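Local atomic coordinates of antigen MTB48, Mycobacterial protein (Mycobacterium smegmatis, PDB entry 4WJ1), a protein that is exported by the ESX-1 type VII secretion system and is probably involved in DNA conjugation in recipient cells, represented here by its PE and PPE domains. Residues D225-V228 with A229-T233; E260-E263 with D264-A268; D37-A40 with T41-S44. All coordinates share one frame; numbering follows the deposited sequence.

Contact 1 (D225-V228 with A229-T233); sequences DKLV and ANHPT
Leu-227 O accepts from His-231 N at 2.8 Å, the last of three i to i+4 bonds that carry helix 187-230 to its C-terminal end. Before it, Ala-229 N binds Asp-225 O and Asn-230 N binds Lys-226 O, each at 2.9 Å. His-231 then leaves helical geometry (phi -84°, psi 148°). A water lies 2.6 Å from Val-228 O and 2.8 Å from His-231 O, bridging the two carbonyls where the helix ends. The imidazole is held at both nitrogens: ND1 donates to Pro-232 O at 2.7 Å, with that oxygen near the ring plane and the ND1 proton on a carbonyl lone pair, and NE2 bonds Ser-262 on helix 248-272. Pro-232 CD lies over one ring face, off toward the rim. The side chains of Leu-227 and His-231 run side by side, CD1 to CB 4.0 Å. On the exposed flank Asn-230 ND2 rests 3.6 Å from Lys-226 CG. Asp-225 OD1 forms a salt bridge with Lys-157. Histidine suits this turn because its two ring nitrogens can serve the chain's own exit and another helix together. With ND1 as donor, a neutral ring would probably accept from Ser-262 OG at NE2, its rotation fixed from both sides.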
loop_
_atom_site.group_PDB
_atom_site.type_symbol
_atom_site.label_atom_id
_atom_site.label_comp_id
_atom_site.label_asym_id
_atom_site.label_seq_id
_atom_site.Cartn_x
_atom_site.Cartn_y
_atom_site.Cartn_z
ATOM N N ASP A 225 6.904 19.679 13.654
ATOM C CA ASP A 225 6.188 20.584 14.546
ATOM C C ASP A 225 7.087 21.024 15.696
ATOM O O ASP A 225 7.220 22.217 15.985
ATOM C CB ASP A 225 4.928 19.913 15.109
ATOM C CG ASP A 225 3.771 19.875 14.109
ATOM O OD1 ASP A 225 3.907 20.394 12.981
ATOM O OD2 ASP A 225 2.709 19.325 14.460
ATOM N N LYS A 226 7.706 20.050 16.345
ATOM C CA LYS A 226 8.593 20.321 17.472
ATOM C C LYS A 226 9.816 21.130 17.024
ATOM O O LYS A 226 10.328 21.963 17.773
ATOM C CB LYS A 226 9.014 19.006 18.124
ATOM C CG LYS A 226 9.700 19.117 19.475
ATOM C CD LYS A 226 9.568 17.791 20.231
ATOM C CE LYS A 226 10.884 17.353 20.875
ATOM N NZ LYS A 226 11.005 15.848 20.939
ATOM N N LEU A 227 10.274 20.891 15.798
ATOM C CA LEU A 227 11.427 21.609 15.276
ATOM C C LEU A 227 11.058 23.080 15.108
ATOM O O LEU A 227 11.777 23.976 15.537
ATOM C CB LEU A 227 11.883 21.015 13.947
ATOM C CG LEU A 227 12.876 21.901 13.199
ATOM C CD1 LEU A 227 14.231 21.888 13.885
ATOM C CD2 LEU A 227 12.981 21.505 11.743
ATOM N N VAL A 228 9.909 23.324 14.499
ATOM C CA VAL A 228 9.445 24.679 14.285
ATOM C C VAL A 228 9.233 25.403 15.621
ATOM O O VAL A 228 9.574 26.573 15.764
ATOM C CB VAL A 228 8.161 24.676 13.460
ATOM C CG1 VAL A 228 7.502 26.061 13.477
ATOM C CG2 VAL A 228 8.481 24.236 12.046
ATOM N N ALA A 229 8.710 24.678 16.600
ATOM C CA ALA A 229 8.446 25.207 17.933
ATOM C C ALA A 229 9.709 25.549 18.718
ATOM O O ALA A 229 9.760 26.576 19.388
ATOM C CB ALA A 229 7.598 24.210 18.727
ATOM N N ASN A 230 10.723 24.695 18.652
ATOM C CA ASN A 230 11.906 24.916 19.471
ATOM C C ASN A 230 13.069 25.573 18.752
ATOM O O ASN A 230 14.022 25.994 19.395
ATOM C CB ASN A 230 12.397 23.600 20.068
ATOM C CG ASN A 230 11.375 22.968 20.965
ATOM O OD1 ASN A 230 10.460 23.644 21.442
ATOM N ND2 ASN A 230 11.509 21.658 21.196
ATOM N N HIS A 231 13.030 25.631 17.428
ATOM C CA HIS A 231 14.150 26.223 16.711
ATOM C C HIS A 231 13.975 27.728 16.675
ATOM O O HIS A 231 12.852 28.217 16.662
ATOM C CB HIS A 231 14.257 25.668 15.295
ATOM C CG HIS A 231 15.513 26.063 14.590
ATOM N ND1 HIS A 231 15.675 27.290 13.988
ATOM C CD2 HIS A 231 16.688 25.401 14.426
ATOM C CE1 HIS A 231 16.886 27.361 13.458
ATOM N NE2 HIS A 231 17.517 26.227 13.710
ATOM N N PRO A 232 15.082 28.475 16.690
ATOM C CA PRO A 232 14.940 29.918 16.522
ATOM C C PRO A 232 14.142 30.258 15.268
ATOM O O PRO A 232 14.275 29.594 14.238
ATOM C CB PRO A 232 16.387 30.387 16.416
ATOM C CG PRO A 232 17.128 29.416 17.284
ATOM C CD PRO A 232 16.461 28.098 17.043
ATOM N N THR A 233 13.293 31.273 15.371
ATOM C CA THR A 233 12.416 31.631 14.270
ATOM C C THR A 233 13.072 32.646 13.367
ATOM O O THR A 233 14.111 33.209 13.702
ATOM C CB THR A 233 11.098 32.207 14.769
ATOM O OG1 THR A 233 11.368 33.365 15.573
ATOM C CG2 THR A 233 10.345 31.160 15.584
HETATM O O HOH W 1 11.406 27.705 14.344
#

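Contact 2 (E260-E263 with D264-A268); sequences EQSE and DALEA
Leu-266 CD1 packs against the hydroxyl of Ser-262, 3.5 Å from OG, on the inner face of a regular helical turn. Leucine CG stands anti to its own carbonyl carbon (chi1 -74°), which folds the branch back along the helix toward the preceding turn and brings CG within 3.4 Å of Ser-262 O. That oxygen accepts from Leu-266 N at 2.9 Å. Serine fits here because it is short enough for a close helix contact and still brings a polar group, which is bonded to His-231. Ala-265 keeps the same face slim, its CB 3.4 Å from Gln-261 O.

The other flank is acidic and open to solvent. Glu-260 and Asp-264, one turn apart, bring like charges near each other: OE2 of Glu-260 is 3.9 Å from OD2 of Asp-264, and the two carboxylate planes are 73° apart. The closer side-chain touch is through carbon, OD2 of Asp-264 lying 3.6 Å from Glu-260 CG. The like charges would repel, but exposure to solvent should screen them; a raised proton affinity of one group is possible. Glu-263 extends from the same flank and is bonded to Gln-259.

Within the fold, this turn of helix 248-272 sets Ser-262 and Ala-265, both small, close against its neighbours: Ser-262 meets Trp-139 and Ala-142 of helix 139-147 and Ala-265 meets His-231 just past helix 187-230, while the longer Leu-266 reaches Leu-39 ahead of helix 40-96.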
loop_
_atom_site.group_PDB
_atom_site.type_symbol
_atom_site.label_atom_id
_atom_site.label_comp_id
_atom_site.label_asym_id
_atom_site.label_seq_id
_atom_site.Cartn_x
_atom_site.Cartn_y
_atom_site.Cartn_z
ATOM N N GLU A 260 23.034 27.575 20.008
ATOM C CA GLU A 260 22.865 26.302 20.703
ATOM C C GLU A 260 21.395 25.850 20.637
ATOM O O GLU A 260 21.123 24.656 20.517
ATOM C CB GLU A 260 23.358 26.363 22.159
ATOM C CG GLU A 260 23.398 24.965 22.804
ATOM C CD GLU A 260 24.045 24.877 24.196
ATOM O OE1 GLU A 260 24.497 25.899 24.750
ATOM O OE2 GLU A 260 24.129 23.740 24.724
ATOM N N GLN A 261 20.450 26.788 20.667
ATOM C CA GLN A 261 19.049 26.439 20.433
ATOM C C GLN A 261 18.863 25.737 19.099
ATOM O O GLN A 261 18.155 24.729 19.008
ATOM C CB GLN A 261 18.163 27.672 20.461
ATOM C CG GLN A 261 17.653 28.023 21.824
ATOM C CD GLN A 261 17.017 29.402 21.850
ATOM O OE1 GLN A 261 16.272 29.760 20.932
ATOM N NE2 GLN A 261 17.306 30.184 22.901
ATOM N N SER A 262 19.483 26.286 18.061
ATOM C CA SER A 262 19.339 25.732 16.733
ATOM C C SER A 262 19.940 24.338 16.662
ATOM O O SER A 262 19.303 23.401 16.182
ATOM C CB SER A 262 20.005 26.624 15.712
ATOM O OG SER A 262 19.958 26.025 14.434
ATOM N N GLU A 263 21.169 24.206 17.143
ATOM C CA GLU A 263 21.852 22.933 17.098
ATOM C C GLU A 263 21.050 21.868 17.825
ATOM O O GLU A 263 20.847 20.765 17.303
ATOM C CB GLU A 263 23.242 23.064 17.699
ATOM C CG GLU A 263 24.184 23.807 16.796
ATOM C CD GLU A 263 25.496 24.097 17.468
ATOM O OE1 GLU A 263 25.643 23.719 18.656
ATOM O OE2 GLU A 263 26.372 24.703 16.812
ATOM N N ASP A 264 20.578 22.205 19.019
ATOM C CA ASP A 264 19.824 21.252 19.816
ATOM C C ASP A 264 18.521 20.869 19.126
ATOM O O ASP A 264 18.165 19.696 19.093
ATOM C CB ASP A 264 19.553 21.808 21.213
ATOM C CG ASP A 264 20.823 21.937 22.045
ATOM O OD1 ASP A 264 21.880 21.413 21.624
ATOM O OD2 ASP A 264 20.766 22.562 23.124
ATOM N N ALA A 265 17.830 21.841 18.546
ATOM C CA ALA A 265 16.576 21.551 17.852
ATOM C C ALA A 265 16.787 20.678 16.630
ATOM O O ALA A 265 15.968 19.820 16.335
ATOM C CB ALA A 265 15.885 22.826 17.443
ATOM N N LEU A 266 17.873 20.909 15.906
ATOM C CA LEU A 266 18.120 20.159 14.689
ATOM C C LEU A 266 18.522 18.727 15.043
ATOM O O LEU A 266 18.128 17.773 14.371
ATOM C CB LEU A 266 19.191 20.848 13.848
ATOM C CG LEU A 266 18.744 22.114 13.117
ATOM C CD1 LEU A 266 19.936 22.961 12.730
ATOM C CD2 LEU A 266 17.923 21.748 11.884
ATOM N N GLU A 267 19.290 18.588 16.117
ATOM C CA GLU A 267 19.671 17.284 16.627
ATOM C C GLU A 267 18.435 16.501 17.042
ATOM O O GLU A 267 18.278 15.341 16.690
ATOM C CB GLU A 267 20.636 17.435 17.807
ATOM C CG GLU A 267 21.115 16.121 18.419
ATOM C CD GLU A 267 22.286 16.311 19.392
ATOM O OE1 GLU A 267 22.549 17.466 19.813
ATOM O OE2 GLU A 267 22.950 15.301 19.729
ATOM N N ALA A 268 17.543 17.147 17.779
ATOM C CA ALA A 268 16.319 16.499 18.225
ATOM C C ALA A 268 15.456 16.124 17.029
ATOM O O ALA A 268 14.752 15.114 17.042
ATOM C CB ALA A 268 15.552 17.406 19.175
#

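Contact 3 (D37-A40 with T41-S44); sequences DELA and TTAS
OD1 of Asp-37 is approached by two groups where the loop enters helix 40-96: the hydroxyl of Thr-42, whose OG1 is 2.7 Å away, and the backbone N-H of Leu-39, whose N is 3.0 Å away. The amide uses the anti lone pair of OD1, the one turned from OD2, and its N-H points in at 149°. For the hydroxyl, the acceptor of the proton is not settled, since Thr-42 OG1 also bonds Tyr-269. With chi1 at 57°, Asp-37 CG sits between the backbone N and the carbonyl carbon, and this bends the carboxylate forward over the chain that follows. The other oxygen, OD2, bonds His-224 of helix 187-230, so both oxygens of this buried carboxylate have partners.

Thr-42 suits its position because its two branches do different work: OG1 reaches the carboxylate and Tyr-269, while the methyl CG2 packs against the Asp-37 backbone, 3.3 Å from its O. Its CB also rests 3.4 Å from Leu-39 O. Leu-39, at the N-cap position, has a side chain that cannot cap; its carbonyl instead begins the helical bonding, Leu-39 O accepting from Ala-43 N at 2.9 Å. Ala-40 O follows, taking Ser-44 N at 3.0 Å. The Leu-39 side chain turns into the apolar interior, meeting Leu-227, Leu-266 and Ile-146, whereas Ala-40 lies exposed at the surface.

The bond from Leu-39 N to the aspartate two residues earlier is an Asx turn, here leading the chain from the loop after helix 12-22 into the long helix 40-96 of the PE region, in the elongated helical bundle of EspB.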
loop_
_atom_site.group_PDB
_atom_site.type_symbol
_atom_site.label_atom_id
_atom_site.label_comp_id
_atom_site.label_asym_id
_atom_site.label_seq_id
_atom_site.Cartn_x
_atom_site.Cartn_y
_atom_site.Cartn_z
ATOM N N ASP A 37 10.338 21.680 4.091
ATOM C CA ASP A 37 11.464 22.605 4.000
ATOM C C ASP A 37 12.642 21.907 3.339
ATOM O O ASP A 37 12.555 20.732 2.996
ATOM C CB ASP A 37 11.859 23.118 5.388
ATOM C CG ASP A 37 12.210 21.984 6.354
ATOM O OD1 ASP A 37 13.221 21.281 6.114
ATOM O OD2 ASP A 37 11.476 21.794 7.357
ATOM N N GLU A 38 13.751 22.622 3.193
ATOM C CA GLU A 38 14.904 22.118 2.445
ATOM C C GLU A 38 16.041 21.613 3.331
ATOM O O GLU A 38 17.145 21.403 2.845
ATOM C CB GLU A 38 15.448 23.210 1.520
ATOM C CG GLU A 38 14.509 23.621 0.420
ATOM C CD GLU A 38 14.283 22.506 -0.572
ATOM O OE1 GLU A 38 15.278 21.881 -0.986
ATOM O OE2 GLU A 38 13.116 22.248 -0.932
ATOM N N LEU A 39 15.786 21.434 4.624
ATOM C CA LEU A 39 16.779 20.827 5.502
ATOM C C LEU A 39 17.141 19.438 5.000
ATOM O O LEU A 39 16.294 18.726 4.449
ATOM C CB LEU A 39 16.269 20.735 6.937
ATOM C CG LEU A 39 16.084 22.053 7.662
ATOM C CD1 LEU A 39 15.340 21.815 8.964
ATOM C CD2 LEU A 39 17.443 22.689 7.908
ATOM N N ALA A 40 18.398 19.056 5.204
ATOM C CA ALA A 40 18.883 17.763 4.737
ATOM C C ALA A 40 18.117 16.640 5.421
ATOM O O ALA A 40 17.707 15.685 4.776
ATOM C CB ALA A 40 20.378 17.628 4.985
ATOM N N THR A 41 17.924 16.767 6.728
ATOM C CA THR A 41 17.140 15.804 7.497
ATOM C C THR A 41 15.740 15.687 6.916
ATOM O O THR A 41 15.236 14.588 6.716
ATOM C CB THR A 41 17.060 16.213 8.994
ATOM O OG1 THR A 41 18.355 16.104 9.588
ATOM C CG2 THR A 41 16.113 15.332 9.764
ATOM N N THR A 42 15.120 16.824 6.625
ATOM C CA THR A 42 13.783 16.816 6.059
ATOM C C THR A 42 13.749 16.090 4.717
ATOM O O THR A 42 12.857 15.300 4.472
ATOM C CB THR A 42 13.253 18.229 5.887
ATOM O OG1 THR A 42 13.036 18.814 7.182
ATOM C CG2 THR A 42 11.942 18.216 5.103
ATOM N N ALA A 43 14.732 16.340 3.856
ATOM C CA ALA A 43 14.763 15.695 2.548
ATOM C C ALA A 43 14.912 14.197 2.700
ATOM O O ALA A 43 14.367 13.419 1.915
ATOM C CB ALA A 43 15.904 16.238 1.698
ATOM N N SER A 44 15.680 13.803 3.703
ATOM C CA SER A 44 16.026 12.411 3.861
ATOM C C SER A 44 14.797 11.653 4.297
ATOM O O SER A 44 14.405 10.684 3.648
ATOM C CB SER A 44 17.151 12.236 4.869
ATOM O OG SER A 44 17.275 10.865 5.211
#

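Overall arrangement
Contact 3 comes first along the chain, where the loop after helix 12-22 enters helix 40-96 in the PE region. Contact 1 follows at the exit of helix 187-230, and contact 2 lies within helix 248-272, both in the PPE region. The three are in series, neither nested nor crossing, and each is local, closing only a helical turn or a short bend. Their centres nevertheless cluster, about 9 Å apart for contacts 1 and 2 and about 14 and 15 Å from contact 3. Leu-39 CD1 joins them, 3.7 Å from Leu-227 CD2 and 3.9 Å from Leu-266 CD2, and so ties the PE region to two PPE helices.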